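Local atomic coordinates of uncharacterized protein TP-0789 domain-containing protein (Desulfovibrio piger ATCC 29098, PDB entry 4Z48), a protein that is of unknown function but belongs to the LolA-like family of outer-membrane lipoprotein-sorting proteins and may bind lipid or another apolar ligand. Residues A[65-70]-A[74-79]. Sequence-based numbering, arbitrary orientation.
Sequences IVFDRP and NGTKYL
Phe67 and Tyr78 carry their rings on similar first torsions, chi1 -72° and -73°, each CG beside its own backbone N, and this lets the two aromatic side chains meet beside the strands of an antiparallel beta hairpin. The hairpin joins the neighbouring strands 60-69 and 77-82 of the antiparallel beta structure of this LolA-like protein. CE1 of Phe67 lies 3.9 Å from CD1 of Tyr78, an atom near the plane of the phenylalanine ring at its edge. Ile65 and Tyr78 share one face of the sheet, their CB atoms 4.2 Å apart, and this buried apolar side is continued by Phe47 against Phe67 and by Phe114 against Tyr78.

Ile65 and Tyr78 form a hydrogen-bonded pair: each N donates to the other's O, both donors lying in the carbonyl planes. At the next pair toward the turn, Val66 and Lys77 make a non-hydrogen-bonded pair whose side chains run alongside each other on the more exposed face. CG1 of Val66 rests 4.0 Å from CG of Lys77, and the extended lysine chain carries NZ past the valine to the backbone O of Ala243. Phe67 N then donates to Thr76 O at 2.9 Å, nearly straight at 172°; that same oxygen lies in the plane of the Phe67 ring, at its edge.

Toward the turn the regular pairing gives way. Gly75, at backbone angles suited to a residue without CB, gives its N-H to Phe67 O, approaching tilted from the carbonyl plane. Beyond it, a weak bond from Asn74 N to Pro70 O, 3.1 Å long, closes the turn that follows Pro70, a residue preceded by a cis peptide. With CG anti to the backbone N (chi1 174°), the Asn74 amide reaches the end of strand 60-69, where ND2 donates to Asp68 O at 2.8 Å, with the oxygen close to the amide plane.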
loop_
_atom_site.group_PDB
_atom_site.type_symbol
_atom_site.label_atom_id
_atom_site.label_comp_id
_atom_site.label_asym_id
_atom_site.label_seq_id
_atom_site.Cartn_x
_atom_site.Cartn_y
_atom_site.Cartn_z
ATOM N N ILE A 65 12.297 -0.575 1.960
ATOM C CA ILE A 65 11.783 -1.246 3.158
ATOM C C ILE A 65 12.912 -2.093 3.711
ATOM O O ILE A 65 13.405 -2.957 2.998
ATOM C CB ILE A 65 10.486 -2.059 2.892
ATOM C CG1 ILE A 65 9.369 -1.136 2.324
ATOM C CG2 ILE A 65 10.025 -2.773 4.187
ATOM C CD1 ILE A 65 8.239 -1.886 1.762
ATOM N N VAL A 66 13.352 -1.813 4.954
ATOM C CA VAL A 66 14.463 -2.534 5.582
ATOM C C VAL A 66 13.960 -3.278 6.829
ATOM O O VAL A 66 13.532 -2.628 7.790
ATOM C CB VAL A 66 15.642 -1.596 5.956
ATOM C CG1 VAL A 66 16.822 -2.416 6.480
ATOM C CG2 VAL A 66 16.089 -0.743 4.774
ATOM N N PHE A 67 14.020 -4.624 6.816
ATOM C CA PHE A 67 13.621 -5.455 7.971
ATOM C C PHE A 67 14.774 -5.573 8.962
ATOM O O PHE A 67 15.934 -5.825 8.575
ATOM C CB PHE A 67 13.175 -6.873 7.506
ATOM C CG PHE A 67 11.837 -6.801 6.815
ATOM C CD1 PHE A 67 11.752 -6.495 5.457
ATOM C CD2 PHE A 67 10.663 -6.962 7.528
ATOM C CE1 PHE A 67 10.511 -6.335 4.832
ATOM C CE2 PHE A 67 9.418 -6.848 6.892
ATOM C CZ PHE A 67 9.355 -6.505 5.555
ATOM N N ASP A 68 14.458 -5.510 10.240
ATOM C CA ASP A 68 15.550 -5.637 11.207
ATOM C C ASP A 68 15.353 -6.814 12.155
ATOM O O ASP A 68 16.329 -7.274 12.720
ATOM C CB ASP A 68 15.711 -4.330 12.006
ATOM C CG ASP A 68 14.396 -3.788 12.541
ATOM O OD1 ASP A 68 13.695 -4.535 13.237
ATOM O OD2 ASP A 68 14.104 -2.595 12.309
ATOM N N ARG A 69 14.086 -7.232 12.402
ATOM C CA ARG A 69 13.753 -8.301 13.350
ATOM C C ARG A 69 12.563 -9.129 12.852
ATOM O O ARG A 69 11.720 -8.590 12.127
ATOM C CB ARG A 69 13.423 -7.721 14.765
ATOM C CG ARG A 69 14.510 -6.887 15.460
ATOM C CD ARG A 69 15.617 -7.708 16.102
ATOM N NE ARG A 69 15.107 -8.491 17.222
ATOM C CZ ARG A 69 15.599 -9.659 17.617
ATOM N NH1 ARG A 69 16.655 -10.186 17.003
ATOM N NH2 ARG A 69 15.052 -10.301 18.636
ATOM N N PRO A 70 12.440 -10.418 13.261
ATOM C CA PRO A 70 13.413 -11.205 14.047
ATOM C C PRO A 70 14.665 -11.508 13.221
ATOM O O PRO A 70 14.769 -11.114 12.045
ATOM C CB PRO A 70 12.639 -12.485 14.417
ATOM C CG PRO A 70 11.636 -12.656 13.300
ATOM C CD PRO A 70 11.307 -11.244 12.805
ATOM N N ASN A 74 16.165 -10.327 9.448
ATOM C CA ASN A 74 17.085 -9.184 9.562
ATOM C C ASN A 74 17.927 -9.029 8.300
ATOM O O ASN A 74 18.565 -9.995 7.857
ATOM C CB ASN A 74 18.028 -9.344 10.772
ATOM C CG ASN A 74 19.084 -8.267 10.832
ATOM O OD1 ASN A 74 20.230 -8.452 10.428
ATOM N ND2 ASN A 74 18.720 -7.118 11.333
ATOM N N GLY A 75 17.943 -7.825 7.741
ATOM C CA GLY A 75 18.719 -7.585 6.520
ATOM C C GLY A 75 17.920 -7.665 5.221
ATOM O O GLY A 75 18.424 -7.261 4.162
ATOM N N THR A 76 16.672 -8.200 5.266
ATOM C CA THR A 76 15.830 -8.244 4.051
ATOM C C THR A 76 15.506 -6.795 3.684
ATOM O O THR A 76 15.200 -5.993 4.557
ATOM C CB THR A 76 14.541 -9.081 4.241
ATOM O OG1 THR A 76 14.883 -10.332 4.836
ATOM C CG2 THR A 76 13.760 -9.305 2.904
ATOM N N LYS A 77 15.661 -6.462 2.409
ATOM C CA LYS A 77 15.399 -5.141 1.881
ATOM C C LYS A 77 14.583 -5.229 0.592
ATOM O O LYS A 77 14.883 -6.048 -0.276
ATOM C CB LYS A 77 16.695 -4.369 1.608
ATOM C CG LYS A 77 17.533 -4.017 2.836
ATOM C CD LYS A 77 18.864 -3.476 2.368
ATOM C CE LYS A 77 19.637 -2.800 3.460
ATOM N NZ LYS A 77 20.769 -2.006 2.914
ATOM N N TYR A 78 13.564 -4.383 0.483
ATOM C CA TYR A 78 12.747 -4.211 -0.725
ATOM C C TYR A 78 12.969 -2.835 -1.285
ATOM O O TYR A 78 12.850 -1.861 -0.549
ATOM C CB TYR A 78 11.259 -4.409 -0.459
ATOM C CG TYR A 78 10.871 -5.841 -0.241
ATOM C CD1 TYR A 78 11.101 -6.468 0.987
ATOM C CD2 TYR A 78 10.215 -6.566 -1.237
ATOM C CE1 TYR A 78 10.720 -7.789 1.204
ATOM C CE2 TYR A 78 9.830 -7.886 -1.029
ATOM C CZ TYR A 78 10.053 -8.481 0.203
ATOM O OH TYR A 78 9.662 -9.781 0.412
ATOM N N LEU A 79 13.311 -2.751 -2.585
ATOM C CA LEU A 79 13.480 -1.484 -3.292
ATOM C C LEU A 79 12.311 -1.356 -4.287
ATOM O O LEU A 79 12.091 -2.264 -5.075
ATOM C CB LEU A 79 14.847 -1.394 -3.997
ATOM C CG LEU A 79 15.149 -0.106 -4.799
ATOM C CD1 LEU A 79 15.009 1.145 -3.947
ATOM C CD2 LEU A 79 16.549 -0.153 -5.376
#